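Local coordinates for protein PKS (Streptomyces sp. CNQ431, PDB 5YDA) that forms the acyltransferase domain of the splenocin polyketide synthase SpnD, which probably loads a broad range of acyl extender units onto the carrier protein, at residues 181-186 with 207-212. Sequence-based numbering, arbitrary orientation.
Sequences ALARTL and ACLAGV
The forked end of Leu209 reaches across to helix 169-188 and closes on the methyl of Ala183. CD2 makes the shortest approach, 3.6 Å from Ala183 CB, while CD1 lies 3.9 Å from that same CB, so the single methyl faces both prongs of the fork. Leu209 gets there in an unusual shape, with chi1 at -94° and chi2 at -7°, both off the usual staggered positions; the second torsion leaves CD1 nearly eclipsed with CA about the CB-CG bond. Ala183 points its CB toward helix 201-210, and the nearest CA atoms across the contact, Ala183 CA and Leu209 CA, are 7.8 Å apart, consistent with a small residue at this close approach.

Arg184 adds a second, looser touch. Its CG sits beside the backbone N, anti to the carbonyl carbon, and a bend at chi2 (-56°) brings the aliphatic CD to 4.0 Å from Leu209 CD1 as the two side chains run past each other in opposite directions. A further bend at chi3 turns the guanidinium, which lies oblique to that methyl. No hydrogen bond or salt bridge joins the two segments: this is purely van der Waals packing. One turn back, Ala181 O takes two bonds, from Thr185 N and from Thr185 OG1 at 2.8 Å, the hydroxyl and the amide arriving from opposite faces of the carbonyl plane.

Gly211, at positive phi, closes the last turn of helix 201-210 in a Schellman motif. Tyr180 of helix 169-188 also touches Leu209, and Cys208 packs between that helix and helix 215-231. Helix 201-210 follows strand 195-198 through a GxSxG sequence consistent with a nucleophile elbow, so the contact packs the far end of the elbow helix against the helix that precedes the strand.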
loop_
_atom_site.group_PDB
_atom_site.type_symbol
_atom_site.label_atom_id
_atom_site.label_comp_id
_atom_site.label_asym_id
_atom_site.label_seq_id
_atom_site.Cartn_x
_atom_site.Cartn_y
_atom_site.Cartn_z
ATOM N N ALA A 181 3.169 -8.287 -5.555
ATOM C CA ALA A 181 3.926 -8.056 -6.786
ATOM C C ALA A 181 4.495 -6.642 -6.835
ATOM O O ALA A 181 5.641 -6.432 -7.262
ATOM C CB ALA A 181 3.029 -8.313 -8.000
ATOM N N LEU A 182 3.704 -5.657 -6.398
ATOM C CA LEU A 182 4.161 -4.273 -6.368
ATOM C C LEU A 182 5.310 -4.091 -5.380
ATOM O O LEU A 182 6.302 -3.421 -5.679
ATOM C CB LEU A 182 2.976 -3.369 -6.020
ATOM C CG LEU A 182 3.088 -1.857 -6.183
ATOM C CD1 LEU A 182 3.851 -1.506 -7.452
ATOM C CD2 LEU A 182 1.663 -1.363 -6.261
ATOM N N ALA A 183 5.205 -4.684 -4.197
ATOM C CA ALA A 183 6.323 -4.603 -3.261
ATOM C C ALA A 183 7.580 -5.278 -3.827
ATOM O O ALA A 183 8.681 -4.721 -3.732
ATOM C CB ALA A 183 5.934 -5.217 -1.916
ATOM N N ARG A 184 7.437 -6.470 -4.430
ATOM C CA ARG A 184 8.603 -7.113 -5.050
ATOM C C ARG A 184 9.201 -6.238 -6.146
ATOM O O ARG A 184 10.426 -6.148 -6.275
ATOM C CB ARG A 184 8.250 -8.477 -5.642
ATOM C CG ARG A 184 7.654 -9.502 -4.692
ATOM C CD ARG A 184 8.507 -9.787 -3.470
ATOM N NE ARG A 184 9.924 -9.895 -3.781
ATOM C CZ ARG A 184 10.868 -10.112 -2.872
ATOM N NH1 ARG A 184 12.135 -10.163 -3.246
ATOM N NH2 ARG A 184 10.542 -10.279 -1.596
ATOM N N THR A 185 8.351 -5.584 -6.945
ATOM C CA THR A 185 8.856 -4.722 -8.013
ATOM C C THR A 185 9.679 -3.572 -7.455
ATOM O O THR A 185 10.739 -3.239 -7.993
ATOM C CB THR A 185 7.692 -4.192 -8.851
ATOM O OG1 THR A 185 6.984 -5.291 -9.436
ATOM C CG2 THR A 185 8.184 -3.289 -9.934
ATOM N N LEU A 186 9.216 -2.951 -6.373
ATOM C CA LEU A 186 9.988 -1.861 -5.778
ATOM C C LEU A 186 11.294 -2.372 -5.180
ATOM O O LEU A 186 12.332 -1.706 -5.274
ATOM C CB LEU A 186 9.149 -1.142 -4.714
ATOM C CG LEU A 186 8.140 -0.152 -5.300
ATOM C CD1 LEU A 186 7.038 0.122 -4.322
ATOM C CD2 LEU A 186 8.860 1.119 -5.610
ATOM N N ALA A 207 3.705 -9.873 6.359
ATOM C CA ALA A 207 4.389 -11.037 6.895
ATOM C C ALA A 207 5.146 -11.776 5.798
ATOM O O ALA A 207 6.263 -12.250 6.031
ATOM C CB ALA A 207 3.393 -11.960 7.604
ATOM N N CYS A 208 4.572 -11.861 4.589
ATOM C CA CYS A 208 5.298 -12.484 3.487
ATOM C C CYS A 208 6.521 -11.667 3.106
ATOM O O CYS A 208 7.603 -12.224 2.861
ATOM C CB CYS A 208 4.397 -12.664 2.268
ATOM S SG CYS A 208 3.114 -13.852 2.516
ATOM N N LEU A 209 6.370 -10.343 3.047
ATOM C CA LEU A 209 7.500 -9.502 2.682
ATOM C C LEU A 209 8.591 -9.555 3.739
ATOM O O LEU A 209 9.770 -9.442 3.404
ATOM C CB LEU A 209 7.043 -8.063 2.478
ATOM C CG LEU A 209 6.654 -7.492 1.114
ATOM C CD1 LEU A 209 6.916 -8.444 -0.042
ATOM C CD2 LEU A 209 5.201 -7.014 1.138
ATOM N N ALA A 210 8.216 -9.709 5.015
ATOM C CA ALA A 210 9.166 -9.734 6.120
ATOM C C ALA A 210 9.844 -11.082 6.300
ATOM O O ALA A 210 10.749 -11.181 7.130
ATOM C CB ALA A 210 8.476 -9.363 7.438
ATOM N N GLY A 211 9.434 -12.111 5.558
ATOM C CA GLY A 211 9.981 -13.437 5.726
ATOM C C GLY A 211 9.261 -14.294 6.742
ATOM O O GLY A 211 9.595 -15.477 6.880
ATOM N N VAL A 212 8.284 -13.734 7.458
ATOM C CA VAL A 212 7.536 -14.503 8.448
ATOM C C VAL A 212 6.839 -15.685 7.795
ATOM O O VAL A 212 6.804 -16.790 8.352
ATOM C CB VAL A 212 6.537 -13.589 9.174
ATOM C CG1 VAL A 212 5.660 -14.392 10.115
ATOM C CG2 VAL A 212 7.298 -12.517 9.920
#